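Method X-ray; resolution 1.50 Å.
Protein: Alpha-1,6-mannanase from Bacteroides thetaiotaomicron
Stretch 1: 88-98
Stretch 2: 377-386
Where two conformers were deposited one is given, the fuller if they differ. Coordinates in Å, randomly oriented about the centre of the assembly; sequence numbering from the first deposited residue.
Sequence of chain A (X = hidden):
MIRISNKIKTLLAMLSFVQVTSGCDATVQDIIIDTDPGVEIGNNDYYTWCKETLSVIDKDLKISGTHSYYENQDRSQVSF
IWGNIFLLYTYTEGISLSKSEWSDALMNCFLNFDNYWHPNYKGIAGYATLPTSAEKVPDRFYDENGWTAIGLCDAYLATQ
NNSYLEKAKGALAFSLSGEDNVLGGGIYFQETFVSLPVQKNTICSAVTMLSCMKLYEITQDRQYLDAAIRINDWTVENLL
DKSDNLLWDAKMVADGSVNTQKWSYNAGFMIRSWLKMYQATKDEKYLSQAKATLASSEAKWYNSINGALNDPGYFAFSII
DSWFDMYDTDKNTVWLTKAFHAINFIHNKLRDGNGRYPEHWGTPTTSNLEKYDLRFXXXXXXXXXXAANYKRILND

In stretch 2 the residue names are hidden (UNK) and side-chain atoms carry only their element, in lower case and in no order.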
# COMPACT_ATOMS: atom_id res chain seq x y z
N LEU A 88 0.21 -10.05 -1.14
CA LEU A 88 -0.06 -10.23 0.29
C LEU A 88 -1.39 -9.56 0.68
O LEU A 88 -2.22 -10.14 1.38
CB LEU A 88 1.09 -9.61 1.08
CG LEU A 88 1.00 -9.62 2.60
CD1 LEU A 88 1.00 -11.05 3.12
CD2 LEU A 88 2.14 -8.81 3.22
N TYR A 89 -1.57 -8.31 0.26
CA TYR A 89 -2.81 -7.57 0.54
C TYR A 89 -4.05 -8.29 -0.05
O TYR A 89 -5.12 -8.33 0.56
CB TYR A 89 -2.75 -6.19 -0.08
CG TYR A 89 -1.78 -5.19 0.49
CD1 TYR A 89 -1.06 -5.43 1.67
CD2 TYR A 89 -1.59 -3.95 -0.15
CE1 TYR A 89 -0.14 -4.48 2.14
CE2 TYR A 89 -0.73 -2.99 0.34
CZ TYR A 89 -0.01 -3.23 1.51
OH TYR A 89 0.83 -2.23 2.02
N THR A 90 -3.88 -8.86 -1.24
CA THR A 90 -4.98 -9.53 -1.93
C THR A 90 -5.41 -10.78 -1.20
O THR A 90 -6.60 -10.97 -0.90
CB THR A 90 -4.59 -9.89 -3.37
OG1 THR A 90 -4.22 -8.69 -4.04
CG2 THR A 90 -5.72 -10.55 -4.08
N TYR A 91 -4.44 -11.62 -0.86
CA TYR A 91 -4.78 -12.88 -0.17
C TYR A 91 -5.35 -12.61 1.22
O TYR A 91 -6.29 -13.28 1.68
CB TYR A 91 -3.57 -13.81 -0.09
CG TYR A 91 -2.88 -14.11 -1.41
CD1 TYR A 91 -3.60 -14.39 -2.55
CD2 TYR A 91 -1.49 -14.16 -1.48
CE1 TYR A 91 -2.93 -14.63 -3.75
CE2 TYR A 91 -0.83 -14.46 -2.65
CZ TYR A 91 -1.54 -14.74 -3.78
OH TYR A 91 -0.83 -15.01 -4.97
N THR A 92 -4.79 -11.62 1.90
CA THR A 92 -5.32 -11.21 3.18
C THR A 92 -6.79 -10.78 3.09
O THR A 92 -7.62 -11.25 3.86
CB THR A 92 -4.47 -10.11 3.77
OG1 THR A 92 -3.14 -10.60 3.97
CG2 THR A 92 -5.09 -9.60 5.09
N GLU A 93 -7.11 -9.91 2.13
CA GLU A 93 -8.50 -9.52 1.94
C GLU A 93 -9.37 -10.72 1.56
O GLU A 93 -10.53 -10.80 1.97
CB GLU A 93 -8.61 -8.41 0.91
CG GLU A 93 -9.97 -7.73 0.81
CD GLU A 93 -10.32 -6.79 1.96
OE1 GLU A 93 -9.70 -6.86 3.04
OE2 GLU A 93 -11.25 -5.95 1.80
N GLY A 94 -8.80 -11.64 0.79
CA GLY A 94 -9.49 -12.89 0.44
C GLY A 94 -10.03 -13.65 1.63
O GLY A 94 -11.11 -14.25 1.54
N ILE A 95 -9.32 -13.60 2.76
CA ILE A 95 -9.75 -14.33 3.95
C ILE A 95 -11.16 -13.87 4.39
O ILE A 95 -11.93 -14.66 4.94
CB ILE A 95 -8.76 -14.14 5.15
CG1 ILE A 95 -7.32 -14.61 4.83
CG2 ILE A 95 -9.26 -14.90 6.35
CD1 ILE A 95 -7.17 -16.06 4.45
N SER A 96 -11.48 -12.59 4.17
CA SER A 96 -12.78 -12.03 4.53
C SER A 96 -13.90 -12.61 3.67
O SER A 96 -15.05 -12.68 4.11
CB SER A 96 -12.78 -10.50 4.43
OG SER A 96 -11.91 -9.92 5.39
N LEU A 97 -13.57 -13.03 2.46
CA LEU A 97 -14.53 -13.67 1.55
C LEU A 97 -14.65 -15.17 1.78
O LEU A 97 -15.77 -15.73 1.82
CB LEU A 97 -14.12 -13.42 0.10
CG LEU A 97 -14.33 -12.06 -0.59
CD1 LEU A 97 -15.80 -11.67 -0.62
CD2 LEU A 97 -13.50 -10.93 -0.02
N SER A 98 -13.50 -15.83 1.94
CA SER A 98 -13.44 -17.27 2.21
C SER A 98 -12.14 -17.66 2.89
O SER A 98 -11.07 -17.65 2.28
CB SER A 98 -13.58 -18.09 0.93
OG SER A 98 -13.41 -19.48 1.22
N UNK A 377 -0.40 -5.54 -12.35
CA UNK A 377 -1.60 -6.36 -12.27
C UNK A 377 -1.91 -6.75 -10.84
O UNK A 377 -3.08 -6.95 -10.51
o UNK A 377 -1.62 -7.26 -14.51
c UNK A 377 -1.52 -7.61 -13.14
N UNK A 378 -0.90 -6.82 -9.96
CA UNK A 378 -1.20 -7.23 -8.60
C UNK A 378 -2.03 -6.14 -7.86
O UNK A 378 -2.90 -6.48 -7.04
c UNK A 378 0.75 -8.83 -8.38
o UNK A 378 0.95 -6.44 -7.80
c UNK A 378 0.06 -7.56 -7.82
N UNK A 379 -1.77 -4.84 -8.13
CA UNK A 379 -2.60 -3.81 -7.51
C UNK A 379 -4.04 -3.91 -8.00
O UNK A 379 -4.96 -3.69 -7.25
c UNK A 379 -2.79 -1.41 -6.89
c UNK A 379 -2.01 -2.42 -7.68
c UNK A 379 -1.90 -2.01 -9.14
N UNK A 380 -4.24 -4.26 -9.28
CA UNK A 380 -5.60 -4.46 -9.79
C UNK A 380 -6.30 -5.63 -9.09
O UNK A 380 -7.43 -5.50 -8.67
c UNK A 380 -5.58 -4.67 -11.29
N UNK A 381 -5.60 -6.75 -8.92
CA UNK A 381 -6.15 -7.87 -8.20
C UNK A 381 -6.58 -7.47 -6.80
O UNK A 381 -7.65 -7.86 -6.33
c UNK A 381 -5.15 -9.02 -8.16
N UNK A 382 -5.73 -6.68 -6.12
CA UNK A 382 -6.03 -6.22 -4.78
C UNK A 382 -7.32 -5.38 -4.75
O UNK A 382 -8.22 -5.63 -3.94
c UNK A 382 -4.89 -2.68 -1.63
c UNK A 382 -5.89 -4.63 -0.65
c UNK A 382 -5.67 -5.32 -1.86
c UNK A 382 -4.84 -5.46 -4.22
o UNK A 382 -5.72 -2.57 0.59
c UNK A 382 -5.49 -3.30 -0.54
c UNK A 382 -4.66 -3.39 -2.79
c UNK A 382 -5.08 -4.71 -2.94
N UNK A 383 -7.44 -4.44 -5.69
CA UNK A 383 -8.67 -3.65 -5.79
C UNK A 383 -9.90 -4.51 -6.03
O UNK A 383 -10.96 -4.29 -5.42
s UNK A 383 -8.01 -0.45 -5.18
c UNK A 383 -7.18 -1.23 -3.82
c UNK A 383 -8.54 -2.63 -6.89
c UNK A 383 -7.56 -1.52 -6.56
N UNK A 384 -9.76 -5.52 -6.87
CA UNK A 384 -10.92 -6.38 -7.12
C UNK A 384 -11.36 -7.13 -5.88
O UNK A 384 -12.55 -7.31 -5.65
c UNK A 384 -10.87 -4.91 -11.21
c UNK A 384 -9.56 -7.25 -10.54
c UNK A 384 -10.47 -6.70 -9.63
c UNK A 384 -9.34 -6.68 -11.80
c UNK A 384 -10.01 -5.50 -12.12
o UNK A 384 -9.79 -4.91 -13.33
c UNK A 384 -11.15 -5.54 -10.00
c UNK A 384 -10.70 -7.35 -8.29
N UNK A 385 -10.40 -7.62 -5.10
CA UNK A 385 -10.74 -8.34 -3.90
C UNK A 385 -11.38 -7.39 -2.87
O UNK A 385 -12.33 -7.77 -2.15
c UNK A 385 -9.86 -10.03 -2.21
s UNK A 385 -10.76 -11.46 -2.73
c UNK A 385 -9.43 -12.56 -3.18
c UNK A 385 -9.52 -9.05 -3.31
N UNK A 386 -10.85 -6.18 -2.76
CA UNK A 386 -11.46 -5.17 -1.90
C UNK A 386 -12.92 -4.89 -2.27
O UNK A 386 -13.82 -4.86 -1.41
n UNK A 386 -9.36 -2.69 0.74
c UNK A 386 -9.30 -4.00 -1.30
c UNK A 386 -9.89 -2.29 1.88
c UNK A 386 -9.36 -4.02 0.20
n UNK A 386 -10.55 -3.14 2.63
c UNK A 386 -10.68 -3.88 -1.91
n UNK A 386 -9.74 -1.03 2.28

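Position 377 carries one carbon and then one oxygen, far from stretch 1: a serine, Ser 377, whose backbone O receives the N of position 381. Position 378 branches at its first side-chain carbon into one oxygen and one carbon, the signature of threonine. Thr 378 lends its backbone O, 4.0 Å from Thr 90 OG1, to the wall of a pocket. At 379 the first carbon bears two more carbons, so this is Val 379, and its CA-to-CB bond points away from stretch 1. Position 380 has a single carbon, also directed away: Ala 380.

Position 381 again has one carbon, but this one points toward stretch 1, with CB 4.2 Å from Thr 90 OG1. It is Ala 381, and its small side chain accompanies a close approach of the helices. At 382 one carbon leads to a six-carbon ring bearing an oxygen, and CB of Tyr 89 lies over one face of that ring. The residue is Tyr 382; Tyr 89 CB stands 3.7 Å from its ring centroid, a CH-pi contact, while the edge of the Tyr 89 ring turns toward the same ring, with planes at 54°.

Position 383 is an unbranched chain of two carbons, a sulfur and a carbon, making no contact with stretch 1: Met 383. Position 384 is another oxygen-bearing six-carbon ring, Tyr 384, whose end leads away. The same unbranched carbon, carbon, sulfur, carbon pattern returns at 385, now pointing toward stretch 1 and lying among Thr 90, Glu 93, Gly 94 and Leu 97. This is Met 385; its CG is 3.6 Å from Gly 94 N, and its SD 3.9 Å from Leu 97 CD2. At 386 three carbons, a nitrogen and a carbon carrying two more nitrogens spell arginine. The CA-to-CB bond of Arg 386 points away, yet its chain bends back so that NH1 donates to Glu 93 OE2 at 3.0 Å, a nearly straight hydrogen bond within a salt bridge.

The rule here is reciprocal knob-into-hole packing. The helices run nearly parallel, crossing at 16° with axes 8.4 Å apart at closest approach. Thr 90 fits among Thr 378, Ala 381, Tyr 382 and Met 385, and its CA comes within 4.5 Å of Tyr 382 CA. Met 385 returns the knob beside Gly 94, where an ideal CB would lie only 3.2 Å from Met 385 CE. Aromatic packing from Tyr 89 flanks this apolar fit, and the salt bridge joins the partly exposed Glu 93 and Arg 386.

Stretch 2, residues 377-386: STVAAYMYMR
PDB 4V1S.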